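PDB 2DUR: vesicular integral-membrane protein VIP36 from Canis lupus familiaris, which binds high-mannose glycans in a calcium-dependent manner through its lumenal L-type lectin domain and sorts glycoproteins carrying them in the early secretory pathway. Local coordinates for residues F166-M179 against W188-P200. Numbering follows the deposited sequence.
Sequences FLAVRYSRGRLTVM and WKNCIDITGVRLP
Strand 175-179 pairs antiparallel with 192-194, Leu-176 opposite Ile-194 and Val-178 opposite Ile-192 as hydrogen-bonded pairs, until a classic beta bulge sets both Cys-191 and Ile-192 against Val-178, whose O accepts from both of their backbone N atoms. On one face of this pairing the polar side chains interlock. Arg-175 runs out extended, CG anti to its N (chi1 -175°), and takes Asp-193 side-on: NE to OD1 and NH2 to OD2, both 2.8 Å, each carboxylate oxygen offering its syn lone pair, with the guanidinium and carboxylate planes only 18° apart. Thr-177 OG1 donates to the same OD1 at 2.8 Å but arrives from above the carboxylate plane, and this third bond would restrain the carboxylate's rotation. Further along that face Asn-190 ND2 reaches back to Ile-192 O, meeting it from the face opposite Val-178 N.

The hairpin belongs to one of the two antiparallel sheets of the legume-lectin beta sandwich, and the opposite face, with Leu-176, Val-178 and Ile-192, is apolar; Leu-176 and Leu-199 also touch Leu-109 of the facing sheet. Cys-191, at the bulge, is disulfide-bonded to Cys-154, which lies on an outermost strand of that sheet.

Trp-188 reaches over Met-179 to the next strand, its six-membered ring lying flat on Ala-168 CB, 3.6 Å from the ring centroid. Met-179 bends at chi3 (-71°), bringing CE over the face of the five-membered ring as a CH-pi contact, while SD stands oblique to that ring in a Met-aromatic contact.

At the other end Gly-174 O, in the type I' turn 172-175, accepts from Val-197 N. Tyr-171 OH donates to Val-197 O over 2.6 Å. The same hydroxyl oxygen accepts a weak bond from Leu-199 N, while Leu-199 CD1 sits over the centre of the tyrosine ring, 4.0 Å from its centroid.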
ATOM      1  N   PHE A 166      -5.044   4.957 -10.281  1.00 18.42           N
ATOM      2  CA  PHE A 166      -5.658   4.414  -9.066  1.00 17.49           C
ATOM      3  C   PHE A 166      -5.285   2.962  -8.865  1.00 17.94           C
ATOM      4  O   PHE A 166      -4.995   2.233  -9.841  1.00 18.29           O
ATOM      5  CB  PHE A 166      -7.198   4.451  -9.127  1.00 17.83           C
ATOM      6  CG  PHE A 166      -7.770   5.799  -9.424  1.00 18.31           C
ATOM      7  CD1 PHE A 166      -7.910   6.219 -10.755  1.00 20.08           C
ATOM      8  CD2 PHE A 166      -8.253   6.595  -8.395  1.00 20.26           C
ATOM      9  CE1 PHE A 166      -8.465   7.470 -11.056  1.00 20.92           C
ATOM     10  CE2 PHE A 166      -8.805   7.864  -8.686  1.00 21.79           C
ATOM     11  CZ  PHE A 166      -8.911   8.280 -10.029  1.00 18.56           C
ATOM     12  N   LEU A 167      -5.296   2.565  -7.588  1.00 18.16           N
ATOM     13  CA  LEU A 167      -5.117   1.148  -7.185  1.00 18.16           C
ATOM     14  C   LEU A 167      -6.267   0.715  -6.306  1.00 18.18           C
ATOM     15  O   LEU A 167      -6.760   1.491  -5.507  1.00 18.07           O
ATOM     16  CB  LEU A 167      -3.790   0.993  -6.407  1.00 18.44           C
ATOM     17  CG  LEU A 167      -3.241  -0.434  -6.339  1.00 21.65           C
ATOM     18  CD1 LEU A 167      -2.616  -0.757  -7.652  1.00 21.80           C
ATOM     19  CD2 LEU A 167      -2.207  -0.514  -5.229  1.00 23.92           C
ATOM     20  N   ALA A 168      -6.708  -0.537  -6.448  1.00 17.98           N
ATOM     21  CA  ALA A 168      -7.670  -1.095  -5.519  1.00 17.00           C
ATOM     22  C   ALA A 168      -7.069  -2.330  -4.860  1.00 16.95           C
ATOM     23  O   ALA A 168      -6.429  -3.138  -5.532  1.00 17.77           O
ATOM     24  CB  ALA A 168      -8.965  -1.451  -6.241  1.00 18.11           C
ATOM     25  N   VAL A 169      -7.251  -2.426  -3.546  1.00 16.38           N
ATOM     26  CA  VAL A 169      -6.825  -3.604  -2.778  1.00 16.49           C
ATOM     27  C   VAL A 169      -8.039  -4.096  -2.028  1.00 16.69           C
ATOM     28  O   VAL A 169      -8.571  -3.402  -1.172  1.00 17.90           O
ATOM     29  CB  VAL A 169      -5.696  -3.259  -1.774  1.00 16.24           C
ATOM     30  CG1 VAL A 169      -5.289  -4.522  -1.013  1.00 16.58           C
ATOM     31  CG2 VAL A 169      -4.469  -2.633  -2.504  1.00 16.32           C
ATOM     32  N   ARG A 170      -8.454  -5.317  -2.333  1.00 16.82           N
ATOM     33  CA  ARG A 170      -9.660  -5.912  -1.751  1.00 17.67           C
ATOM     34  C   ARG A 170      -9.245  -7.123  -0.930  1.00 17.10           C
ATOM     35  O   ARG A 170      -8.463  -7.943  -1.396  1.00 16.58           O
ATOM     36  CB  ARG A 170     -10.632  -6.360  -2.850  1.00 18.70           C
ATOM     37  CG  ARG A 170     -11.964  -6.908  -2.305  1.00 19.84           C
ATOM     38  CD  ARG A 170     -12.831  -7.456  -3.463  1.00 20.87           C
ATOM     39  NE  ARG A 170     -14.100  -8.027  -2.987  1.00 27.87           N
ATOM     40  CZ  ARG A 170     -14.302  -9.294  -2.593  1.00 30.16           C
ATOM     41  NH1 ARG A 170     -13.327 -10.219  -2.627  1.00 26.75           N
ATOM     42  NH2 ARG A 170     -15.519  -9.651  -2.178  1.00 29.73           N
ATOM     43  N   TYR A 171      -9.768  -7.224   0.279  1.00 16.04           N
ATOM     44  CA  TYR A 171      -9.476  -8.371   1.101  1.00 16.95           C
ATOM     45  C   TYR A 171     -10.765  -8.887   1.744  1.00 17.23           C
ATOM     46  O   TYR A 171     -11.431  -8.162   2.459  1.00 17.66           O
ATOM     47  CB  TYR A 171      -8.420  -8.002   2.169  1.00 17.28           C
ATOM     48  CG  TYR A 171      -8.072  -9.194   3.031  1.00 16.96           C
ATOM     49  CD1 TYR A 171      -7.481 -10.337   2.461  1.00 17.18           C
ATOM     50  CD2 TYR A 171      -8.388  -9.218   4.383  1.00 18.38           C
ATOM     51  CE1 TYR A 171      -7.172 -11.469   3.240  1.00 17.82           C
ATOM     52  CE2 TYR A 171      -8.107 -10.347   5.179  1.00 18.19           C
ATOM     53  CZ  TYR A 171      -7.494 -11.466   4.596  1.00 18.83           C
ATOM     54  OH  TYR A 171      -7.203 -12.570   5.355  1.00 19.59           O
ATOM     55  N   SER A 172     -11.105 -10.154   1.485  1.00 17.12           N
ATOM     56  CA  SER A 172     -12.330 -10.736   2.027  1.00 17.68           C
ATOM     57  C   SER A 172     -12.256 -12.246   1.931  1.00 17.33           C
ATOM     58  O   SER A 172     -11.953 -12.787   0.842  1.00 17.84           O
ATOM     59  CB  SER A 172     -13.555 -10.237   1.234  1.00 19.06           C
ATOM     60  OG  SER A 172     -14.757 -10.869   1.714  1.00 20.93           O
ATOM     61  N   ARG A 173     -12.535 -12.914   3.053  1.00 18.32           N
ATOM     62  CA  ARG A 173     -12.604 -14.388   3.104  1.00 18.47           C
ATOM     63  C   ARG A 173     -11.341 -15.029   2.496  1.00 18.14           C
ATOM     64  O   ARG A 173     -11.397 -16.030   1.752  1.00 17.75           O
ATOM     65  CB  ARG A 173     -13.876 -14.890   2.397  1.00 19.24           C
ATOM     66  CG  ARG A 173     -15.162 -14.398   3.090  1.00 20.27           C
ATOM     67  CD  ARG A 173     -16.403 -15.010   2.461  1.00 21.35           C
ATOM     68  NE  ARG A 173     -16.481 -16.421   2.829  1.00 26.55           N
ATOM     69  CZ  ARG A 173     -17.065 -16.898   3.921  1.00 27.71           C
ATOM     70  NH1 ARG A 173     -17.679 -16.092   4.794  1.00 28.90           N
ATOM     71  NH2 ARG A 173     -17.051 -18.205   4.126  1.00 29.99           N
ATOM     72  N   GLY A 174     -10.190 -14.447   2.827  1.00 18.26           N
ATOM     73  CA  GLY A 174      -8.914 -15.009   2.405  1.00 17.75           C
ATOM     74  C   GLY A 174      -8.472 -14.666   1.011  1.00 17.49           C
ATOM     75  O   GLY A 174      -7.367 -15.014   0.613  1.00 17.58           O
ATOM     76  N   ARG A 175      -9.349 -14.000   0.238  1.00 16.13           N
ATOM     77  CA  ARG A 175      -9.029 -13.619  -1.114  1.00 15.54           C
ATOM     78  C   ARG A 175      -8.482 -12.201  -1.115  1.00 15.47           C
ATOM     79  O   ARG A 175      -9.123 -11.281  -0.614  1.00 16.05           O
ATOM     80  CB  ARG A 175     -10.268 -13.734  -2.035  1.00 15.43           C
ATOM     81  CG  ARG A 175      -9.989 -13.476  -3.496  1.00 16.28           C
ATOM     82  CD  ARG A 175     -11.321 -13.495  -4.256  1.00 17.37           C
ATOM     83  NE  ARG A 175     -11.129 -13.194  -5.676  1.00 16.41           N
ATOM     84  CZ  ARG A 175     -12.135 -13.195  -6.574  1.00 18.58           C
ATOM     85  NH1 ARG A 175     -13.385 -13.463  -6.185  1.00 18.74           N
ATOM     86  NH2 ARG A 175     -11.896 -12.905  -7.844  1.00 18.66           N
ATOM     87  N   LEU A 176      -7.299 -12.059  -1.695  1.00 15.63           N
ATOM     88  CA  LEU A 176      -6.620 -10.765  -1.802  1.00 16.19           C
ATOM     89  C   LEU A 176      -6.535 -10.410  -3.275  1.00 16.15           C
ATOM     90  O   LEU A 176      -5.927 -11.128  -4.068  1.00 15.60           O
ATOM     91  CB  LEU A 176      -5.208 -10.872  -1.194  1.00 15.62           C
ATOM     92  CG  LEU A 176      -4.362  -9.587  -1.301  1.00 17.12           C
ATOM     93  CD1 LEU A 176      -4.995  -8.432  -0.545  1.00 18.62           C
ATOM     94  CD2 LEU A 176      -2.924  -9.841  -0.824  1.00 18.50           C
ATOM     95  N   THR A 177      -7.151  -9.294  -3.649  1.00 16.47           N
ATOM     96  CA  THR A 177      -7.177  -8.886  -5.055  1.00 16.22           C
ATOM     97  C   THR A 177      -6.604  -7.480  -5.159  1.00 16.31           C
ATOM     98  O   THR A 177      -6.978  -6.584  -4.398  1.00 17.69           O
ATOM     99  CB  THR A 177      -8.637  -8.906  -5.635  1.00 16.57           C
ATOM    100  OG1 THR A 177      -9.276 -10.150  -5.312  1.00 18.62           O
ATOM    101  CG2 THR A 177      -8.625  -8.694  -7.120  1.00 17.11           C
ATOM    102  N   VAL A 178      -5.692  -7.300  -6.097  1.00 16.64           N
ATOM    103  CA  VAL A 178      -5.167  -5.967  -6.394  1.00 17.16           C
ATOM    104  C   VAL A 178      -5.483  -5.668  -7.847  1.00 17.67           C
ATOM    105  O   VAL A 178      -5.169  -6.478  -8.725  1.00 16.85           O
ATOM    106  CB  VAL A 178      -3.625  -5.907  -6.172  1.00 16.86           C
ATOM    107  CG1 VAL A 178      -3.106  -4.502  -6.446  1.00 17.56           C
ATOM    108  CG2 VAL A 178      -3.281  -6.354  -4.751  1.00 17.91           C
ATOM    109  N   MET A 179      -6.123  -4.520  -8.094  1.00 18.13           N
ATOM    110  CA  MET A 179      -6.489  -4.092  -9.447  1.00 19.65           C
ATOM    111  C   MET A 179      -5.951  -2.690  -9.705  1.00 18.00           C
ATOM    112  O   MET A 179      -5.703  -1.946  -8.769  1.00 18.15           O
ATOM    113  CB  MET A 179      -8.009  -4.116  -9.606  1.00 19.00           C
ATOM    114  CG  MET A 179      -8.598  -5.455  -9.226  1.00 21.77           C
ATOM    115  SD  MET A 179     -10.396  -5.521  -9.318  1.00 29.61           S
ATOM    116  CE  MET A 179     -10.853  -4.482  -7.926  1.00 32.74           C
ATOM    117  N   TRP A 188     -11.308  -1.172 -13.511  1.00 20.01           N
ATOM    118  CA  TRP A 188     -10.306  -1.924 -12.724  1.00 19.83           C
ATOM    119  C   TRP A 188      -9.781  -3.099 -13.548  1.00 20.21           C
ATOM    120  O   TRP A 188     -10.553  -3.967 -13.943  1.00 20.35           O
ATOM    121  CB  TRP A 188     -10.913  -2.465 -11.443  1.00 19.72           C
ATOM    122  CG  TRP A 188     -11.328  -1.432 -10.425  1.00 19.68           C
ATOM    123  CD1 TRP A 188     -12.578  -1.244  -9.910  1.00 20.71           C
ATOM    124  CD2 TRP A 188     -10.481  -0.471  -9.786  1.00 17.59           C
ATOM    125  NE1 TRP A 188     -12.568  -0.228  -8.986  1.00 20.65           N
ATOM    126  CE2 TRP A 188     -11.293   0.271  -8.894  1.00 20.71           C
ATOM    127  CE3 TRP A 188      -9.114  -0.165  -9.880  1.00 19.68           C
ATOM    128  CZ2 TRP A 188     -10.784   1.317  -8.107  1.00 22.18           C
ATOM    129  CZ3 TRP A 188      -8.613   0.879  -9.110  1.00 20.02           C
ATOM    130  CH2 TRP A 188      -9.442   1.597  -8.228  1.00 20.46           C
ATOM    131  N   LYS A 189      -8.471  -3.146 -13.780  1.00 20.52           N
ATOM    132  CA  LYS A 189      -7.829  -4.237 -14.496  1.00 20.29           C
ATOM    133  C   LYS A 189      -7.097  -5.123 -13.492  1.00 20.39           C
ATOM    134  O   LYS A 189      -6.435  -4.609 -12.599  1.00 19.27           O
ATOM    135  CB  LYS A 189      -6.822  -3.653 -15.491  1.00 20.96           C
ATOM    136  CG  LYS A 189      -5.997  -4.677 -16.253  1.00 23.11           C
ATOM    137  CD  LYS A 189      -4.800  -4.021 -16.923  1.00 29.72           C
ATOM    138  CE  LYS A 189      -4.134  -4.915 -17.972  1.00 33.77           C
ATOM    139  NZ  LYS A 189      -4.434  -6.376 -17.841  1.00 37.23           N
ATOM    140  N   ASN A 190      -7.193  -6.439 -13.640  1.00 20.06           N
ATOM    141  CA  ASN A 190      -6.585  -7.278 -12.624  1.00 20.45           C
ATOM    142  C   ASN A 190      -5.063  -7.201 -12.629  1.00 19.97           C
ATOM    143  O   ASN A 190      -4.423  -7.051 -13.673  1.00 20.57           O
ATOM    144  CB  ASN A 190      -7.040  -8.731 -12.699  1.00 21.74           C
ATOM    145  CG  ASN A 190      -6.540  -9.539 -11.502  1.00 23.54           C
ATOM    146  OD1 ASN A 190      -5.763 -10.484 -11.676  1.00 31.06           O
ATOM    147  ND2 ASN A 190      -6.912  -9.119 -10.275  1.00 23.14           N
ATOM    148  N   CYS A 191      -4.490  -7.317 -11.439  1.00 19.77           N
ATOM    149  CA  CYS A 191      -3.048  -7.353 -11.268  1.00 19.39           C
ATOM    150  C   CYS A 191      -2.693  -8.634 -10.499  1.00 18.33           C
ATOM    151  O   CYS A 191      -1.942  -9.480 -10.987  1.00 18.81           O
ATOM    152  CB  CYS A 191      -2.565  -6.086 -10.557  1.00 20.20           C
ATOM    153  SG  CYS A 191      -0.806  -6.105 -10.154  1.00 23.42           S
ATOM    154  N   ILE A 192      -3.304  -8.770  -9.331  1.00 18.02           N
ATOM    155  CA  ILE A 192      -3.084  -9.897  -8.430  1.00 17.62           C
ATOM    156  C   ILE A 192      -4.454 -10.405  -7.988  1.00 17.40           C
ATOM    157  O   ILE A 192      -5.366  -9.612  -7.703  1.00 17.47           O
ATOM    158  CB  ILE A 192      -2.294  -9.428  -7.188  1.00 17.78           C
ATOM    159  CG1 ILE A 192      -0.891  -8.977  -7.590  1.00 18.65           C
ATOM    160  CG2 ILE A 192      -2.314 -10.514  -6.077  1.00 18.32           C
ATOM    161  CD1 ILE A 192      -0.284  -8.003  -6.534  1.00 19.96           C
ATOM    162  N   ASP A 193      -4.614 -11.725  -7.946  1.00 16.69           N
ATOM    163  CA  ASP A 193      -5.819 -12.304  -7.374  1.00 16.16           C
ATOM    164  C   ASP A 193      -5.446 -13.664  -6.803  1.00 16.57           C
ATOM    165  O   ASP A 193      -5.251 -14.644  -7.536  1.00 17.36           O
ATOM    166  CB  ASP A 193      -6.920 -12.434  -8.445  1.00 16.61           C
ATOM    167  CG  ASP A 193      -8.321 -12.597  -7.875  1.00 19.39           C
ATOM    168  OD1 ASP A 193      -8.572 -12.460  -6.661  1.00 19.12           O
ATOM    169  OD2 ASP A 193      -9.219 -12.829  -8.729  1.00 22.40           O
ATOM    170  N   ILE A 194      -5.326 -13.698  -5.487  1.00 16.47           N
ATOM    171  CA  ILE A 194      -4.867 -14.906  -4.795  1.00 16.78           C
ATOM    172  C   ILE A 194      -5.753 -15.221  -3.606  1.00 16.16           C
ATOM    173  O   ILE A 194      -6.478 -14.357  -3.112  1.00 17.12           O
ATOM    174  CB  ILE A 194      -3.396 -14.781  -4.322  1.00 15.80           C
ATOM    175  CG1 ILE A 194      -3.236 -13.628  -3.339  1.00 16.72           C
ATOM    176  CG2 ILE A 194      -2.453 -14.601  -5.536  1.00 17.85           C
ATOM    177  CD1 ILE A 194      -1.837 -13.509  -2.722  1.00 19.02           C
ATOM    178  N   THR A 195      -5.682 -16.470  -3.134  1.00 16.06           N
ATOM    179  CA  THR A 195      -6.510 -16.884  -2.017  1.00 15.63           C
ATOM    180  C   THR A 195      -5.606 -17.532  -0.958  1.00 16.36           C
ATOM    181  O   THR A 195      -4.418 -17.738  -1.194  1.00 17.15           O
ATOM    182  CB  THR A 195      -7.595 -17.900  -2.459  1.00 15.83           C
ATOM    183  OG1 THR A 195      -6.962 -18.993  -3.139  1.00 18.64           O
ATOM    184  CG2 THR A 195      -8.616 -17.201  -3.397  1.00 17.16           C
ATOM    185  N   GLY A 196      -6.205 -17.827   0.187  1.00 16.57           N
ATOM    186  CA  GLY A 196      -5.498 -18.477   1.296  1.00 16.47           C
ATOM    187  C   GLY A 196      -4.700 -17.495   2.113  1.00 17.02           C
ATOM    188  O   GLY A 196      -3.820 -17.896   2.868  1.00 18.14           O
ATOM    189  N   VAL A 197      -4.995 -16.209   1.968  1.00 16.38           N
ATOM    190  CA  VAL A 197      -4.282 -15.173   2.718  1.00 16.43           C
ATOM    191  C   VAL A 197      -4.967 -14.948   4.069  1.00 17.03           C
ATOM    192  O   VAL A 197      -6.141 -14.588   4.110  1.00 17.82           O
ATOM    193  CB  VAL A 197      -4.203 -13.868   1.909  1.00 14.90           C
ATOM    194  CG1 VAL A 197      -3.643 -12.734   2.759  1.00 16.56           C
ATOM    195  CG2 VAL A 197      -3.397 -14.069   0.617  1.00 16.14           C
ATOM    196  N   ARG A 198      -4.223 -15.167   5.163  1.00 17.51           N
ATOM    197  CA  ARG A 198      -4.746 -15.039   6.531  1.00 18.89           C
ATOM    198  C   ARG A 198      -4.193 -13.776   7.173  1.00 18.64           C
ATOM    199  O   ARG A 198      -2.984 -13.638   7.310  1.00 17.95           O
ATOM    200  CB  ARG A 198      -4.381 -16.263   7.399  1.00 18.74           C
ATOM    201  CG  ARG A 198      -5.006 -17.577   6.931  1.00 22.64           C
ATOM    202  CD  ARG A 198      -4.719 -18.787   7.872  1.00 23.88           C
ATOM    203  NE  ARG A 198      -4.918 -18.575   9.318  1.00 31.75           N
ATOM    204  CZ  ARG A 198      -6.084 -18.546   9.961  1.00 33.20           C
ATOM    205  NH1 ARG A 198      -7.238 -18.672   9.308  1.00 37.96           N
ATOM    206  NH2 ARG A 198      -6.103 -18.368  11.274  1.00 36.33           N
ATOM    207  N   LEU A 199      -5.081 -12.840   7.493  1.00 18.19           N
ATOM    208  CA  LEU A 199      -4.707 -11.592   8.162  1.00 18.21           C
ATOM    209  C   LEU A 199      -5.667 -11.318   9.299  1.00 18.78           C
ATOM    210  O   LEU A 199      -6.878 -11.572   9.159  1.00 19.29           O
ATOM    211  CB  LEU A 199      -4.778 -10.425   7.170  1.00 17.81           C
ATOM    212  CG  LEU A 199      -3.764 -10.460   6.011  1.00 18.96           C
ATOM    213  CD1 LEU A 199      -4.094  -9.367   4.991  1.00 16.44           C
ATOM    214  CD2 LEU A 199      -2.335 -10.301   6.493  1.00 19.25           C
ATOM    215  N   PRO A 200      -5.146 -10.809  10.436  1.00 18.76           N
ATOM    216  CA  PRO A 200      -6.041 -10.442  11.539  1.00 19.07           C
ATOM    217  C   PRO A 200      -6.751  -9.106  11.323  1.00 19.31           C
ATOM    218  O   PRO A 200      -6.353  -8.305  10.460  1.00 19.56           O
ATOM    219  CB  PRO A 200      -5.070 -10.321  12.714  1.00 18.79           C
ATOM    220  CG  PRO A 200      -3.799  -9.814  12.063  1.00 19.12           C
ATOM    221  CD  PRO A 200      -3.722 -10.565  10.776  1.00 18.87           C
TER
HETATM  222  O   HOH W   1      -9.319 -17.935   0.816  1.00 28.35           O